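Local coordinates for protein DNA polymerase III subunit beta (Deinococcus radiodurans, PDB 4TRT) that probably encircles DNA as a ring-shaped head-to-tail homodimer and tethers DNA polymerases and other proteins to it, conferring processivity, at residues A[157-162]-A[236-241]. Numbering follows the deposited sequence.
Sequences KLEHHG and PDYERV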
ATOM      1  N   LYS A 157       8.189 -11.420  27.955  1.00 33.32           N
ATOM      2  CA  LYS A 157       8.178 -11.387  29.409  1.00 35.00           C
ATOM      3  C   LYS A 157       7.958  -9.955  29.882  1.00 36.10           C
ATOM      4  O   LYS A 157       8.549  -9.040  29.345  1.00 34.99           O
ATOM      5  CB  LYS A 157       9.491 -11.893  30.000  1.00 35.77           C
ATOM      6  CG  LYS A 157       9.417 -12.171  31.507  1.00 37.78           C
ATOM      7  CD  LYS A 157      10.802 -12.276  32.110  1.00 39.93           C
ATOM      8  CE  LYS A 157      10.816 -12.772  33.553  1.00 43.40           C
ATOM      9  NZ  LYS A 157      12.184 -12.604  34.113  1.00 43.67           N
ATOM     10  N   LEU A 158       7.098  -9.786  30.885  1.00 36.77           N
ATOM     11  CA  LEU A 158       6.985  -8.525  31.612  1.00 37.84           C
ATOM     12  C   LEU A 158       7.477  -8.746  33.044  1.00 38.75           C
ATOM     13  O   LEU A 158       7.012  -9.659  33.725  1.00 42.05           O
ATOM     14  CB  LEU A 158       5.533  -8.048  31.612  1.00 39.95           C
ATOM     15  CG  LEU A 158       5.277  -6.760  32.413  1.00 44.37           C
ATOM     16  CD1 LEU A 158       5.971  -5.596  31.723  1.00 43.33           C
ATOM     17  CD2 LEU A 158       3.794  -6.460  32.550  1.00 46.20           C
ATOM     18  N   GLU A 159       8.424  -7.921  33.482  1.00 40.88           N
ATOM     19  CA  GLU A 159       8.978  -7.960  34.836  1.00 43.40           C
ATOM     20  C   GLU A 159       8.647  -6.669  35.556  1.00 46.10           C
ATOM     21  O   GLU A 159       8.746  -5.594  34.955  1.00 45.26           O
ATOM     22  CB  GLU A 159      10.506  -8.003  34.793  1.00 45.67           C
ATOM     23  CG  GLU A 159      11.138  -9.254  34.253  1.00 45.35           C
ATOM     24  CD  GLU A 159      12.650  -9.138  34.144  1.00 45.40           C
ATOM     25  OE1 GLU A 159      13.238  -8.161  34.643  1.00 47.27           O
ATOM     26  OE2 GLU A 159      13.268 -10.038  33.549  1.00 45.51           O
ATOM     27  N   HIS A 160       8.300  -6.762  36.839  1.00 48.14           N
ATOM     28  CA  HIS A 160       8.142  -5.573  37.685  1.00 53.21           C
ATOM     29  C   HIS A 160       9.293  -5.415  38.648  1.00 57.58           C
ATOM     30  O   HIS A 160       9.770  -6.395  39.224  1.00 58.99           O
ATOM     31  CB  HIS A 160       6.819  -5.612  38.431  1.00 55.26           C
ATOM     32  CG  HIS A 160       5.641  -5.242  37.571  1.00 55.41           C
ATOM     33  ND1 HIS A 160       4.951  -6.147  36.850  1.00 57.09           N
ATOM     34  CD2 HIS A 160       5.055  -4.007  37.321  1.00 55.34           C
ATOM     35  CE1 HIS A 160       3.965  -5.520  36.185  1.00 56.32           C
ATOM     36  NE2 HIS A 160       4.032  -4.211  36.476  1.00 54.89           N
ATOM     37  N   HIS A 161       9.754  -4.172  38.803  1.00 59.73           N
ATOM     38  CA  HIS A 161      10.866  -3.829  39.706  1.00 64.03           C
ATOM     39  C   HIS A 161      10.571  -2.534  40.416  1.00 67.75           C
ATOM     40  O   HIS A 161      11.315  -1.561  40.270  1.00 69.69           O
ATOM     41  CB  HIS A 161      12.189  -3.665  38.942  1.00 63.00           C
ATOM     42  CG  HIS A 161      12.576  -4.848  38.086  1.00 62.04           C
ATOM     43  ND1 HIS A 161      13.358  -5.849  38.541  1.00 62.94           N
ATOM     44  CD2 HIS A 161      12.295  -5.143  36.748  1.00 58.58           C
ATOM     45  CE1 HIS A 161      13.549  -6.754  37.552  1.00 60.43           C
ATOM     46  NE2 HIS A 161      12.906  -6.316  36.457  1.00 56.60           N
ATOM     47  N   GLY A 162       9.468  -2.490  41.158  1.00 70.95           N
ATOM     48  CA  GLY A 162       9.179  -1.346  42.025  1.00 74.67           C
ATOM     49  C   GLY A 162       8.796  -0.070  41.289  1.00 75.47           C
ATOM     50  O   GLY A 162       7.653   0.104  40.883  1.00 75.19           O
ATOM     51  N   PRO A 236      13.333 -17.948  30.473  1.00 45.33           N
ATOM     52  CA  PRO A 236      14.697 -18.361  30.811  1.00 45.79           C
ATOM     53  C   PRO A 236      15.597 -17.212  31.269  1.00 45.67           C
ATOM     54  O   PRO A 236      15.253 -16.041  31.095  1.00 45.36           O
ATOM     55  CB  PRO A 236      15.216 -18.964  29.497  1.00 46.80           C
ATOM     56  CG  PRO A 236      13.982 -19.293  28.705  1.00 45.99           C
ATOM     57  CD  PRO A 236      13.040 -18.184  29.046  1.00 45.11           C
ATOM     58  N   ASP A 237      16.738 -17.550  31.846  1.00 45.42           N
ATOM     59  CA  ASP A 237      17.678 -16.547  32.342  1.00 48.00           C
ATOM     60  C   ASP A 237      18.445 -15.906  31.174  1.00 46.23           C
ATOM     61  O   ASP A 237      19.545 -16.320  30.837  1.00 48.98           O
ATOM     62  CB  ASP A 237      18.631 -17.167  33.369  1.00 50.57           C
ATOM     63  CG  ASP A 237      19.526 -16.132  34.056  1.00 53.37           C
ATOM     64  OD1 ASP A 237      19.341 -14.924  33.825  1.00 52.76           O
ATOM     65  OD2 ASP A 237      20.429 -16.524  34.829  1.00 58.41           O
ATOM     66  N   TYR A 238      17.837 -14.894  30.570  1.00 45.54           N
ATOM     67  CA  TYR A 238      18.442 -14.137  29.457  1.00 44.83           C
ATOM     68  C   TYR A 238      19.716 -13.370  29.853  1.00 46.32           C
ATOM     69  O   TYR A 238      20.529 -13.063  28.981  1.00 42.40           O
ATOM     70  CB  TYR A 238      17.415 -13.171  28.825  1.00 43.70           C
ATOM     71  CG  TYR A 238      16.893 -12.131  29.785  1.00 43.78           C
ATOM     72  CD1 TYR A 238      17.560 -10.929  29.968  1.00 44.22           C
ATOM     73  CD2 TYR A 238      15.738 -12.356  30.520  1.00 44.60           C
ATOM     74  CE1 TYR A 238      17.110  -9.981  30.862  1.00 45.45           C
ATOM     75  CE2 TYR A 238      15.265 -11.405  31.409  1.00 44.64           C
ATOM     76  CZ  TYR A 238      15.955 -10.226  31.584  1.00 44.45           C
ATOM     77  OH  TYR A 238      15.521  -9.287  32.485  1.00 42.46           O
ATOM     78  N   GLU A 239      19.898 -13.069  31.149  1.00 48.43           N
ATOM     79  CA  GLU A 239      21.113 -12.392  31.624  1.00 52.40           C
ATOM     80  C   GLU A 239      22.362 -13.145  31.225  1.00 53.08           C
ATOM     81  O   GLU A 239      23.388 -12.529  30.940  1.00 52.91           O
ATOM     82  CB  GLU A 239      21.147 -12.242  33.152  1.00 57.15           C
ATOM     83  CG  GLU A 239      20.220 -11.182  33.712  1.00 61.99           C
ATOM     84  CD  GLU A 239      20.576  -9.777  33.261  1.00 63.85           C
ATOM     85  OE1 GLU A 239      21.757  -9.520  32.929  1.00 66.87           O
ATOM     86  OE2 GLU A 239      19.660  -8.934  33.241  1.00 70.69           O
ATOM     87  N   ARG A 240      22.272 -14.475  31.226  1.00 52.89           N
ATOM     88  CA  ARG A 240      23.415 -15.334  30.924  1.00 57.48           C
ATOM     89  C   ARG A 240      23.949 -15.141  29.509  1.00 54.41           C
ATOM     90  O   ARG A 240      25.114 -15.401  29.275  1.00 55.98           O
ATOM     91  CB  ARG A 240      23.074 -16.837  31.108  1.00 60.31           C
ATOM     92  CG  ARG A 240      22.715 -17.299  32.516  1.00 63.84           C
ATOM     93  CD  ARG A 240      22.799 -18.821  32.644  1.00 68.17           C
ATOM     94  NE  ARG A 240      24.174 -19.310  32.825  1.00 72.95           N
ATOM     95  CZ  ARG A 240      24.512 -20.599  32.877  1.00 76.36           C
ATOM     96  NH1 ARG A 240      23.584 -21.542  32.726  1.00 76.28           N
ATOM     97  NH2 ARG A 240      25.785 -20.955  33.071  1.00 75.06           N
ATOM     98  N   VAL A 241      23.109 -14.708  28.571  1.00 52.35           N
ATOM     99  CA  VAL A 241      23.553 -14.536  27.178  1.00 49.86           C
ATOM    100  C   VAL A 241      23.915 -13.081  26.830  1.00 50.34           C
ATOM    101  O   VAL A 241      24.284 -12.792  25.678  1.00 47.76           O
ATOM    102  CB  VAL A 241      22.515 -15.093  26.164  1.00 50.68           C
ATOM    103  CG1 VAL A 241      22.247 -16.580  26.418  1.00 49.84           C
ATOM    104  CG2 VAL A 241      21.211 -14.296  26.181  1.00 48.01           C
TER
HETATM  105  O   HOH W   1      14.194 -14.225  33.213  1.00 45.57           O
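Lys-157 and Pro-236 have the nearest CA atoms of the two segments, 9.6 Å apart, between strand residues 157-161 and an inverse gamma turn centred on Asp-237 that runs into the 3-10 turn 238-241. Tyr-238 OH, also hydrogen-bonded to Arg-166 on the neighbouring strand, donates to Glu-159 OE2 at 2.6 Å, on the syn side and 24° out of the carboxylate plane, and OE2 lies at the ring's edge, in its plane. With chi1 at 61°, CG of Tyr-238 sits between backbone N and carbonyl carbon, which brings the hydroxyl up to Glu-159. Lys-157 NZ, 2.8 Å from Glu-159 OE2, closes a salt bridge from the opposite face of the carboxylate; a water links NZ to Pro-236 O. The contact joins strand 155-161 to the loop between strands 224-229 and 248-253, where the second and third of the three similar domains of this beta-subunit fold meet; Tyr-238 also touches Val-168 and Ile-177 of the same sheet. His-161 NE2 donates to the anti lone pair of Glu-159 OE1 at 2.6 Å, so three donors hold the buried carboxylate. Were Glu-159 an alanine, the Tyr-238 hydroxyl would probably lose its acceptor on the strand, the Lys-157 ammonium its counter-charge, and the His-161 ring its anchor.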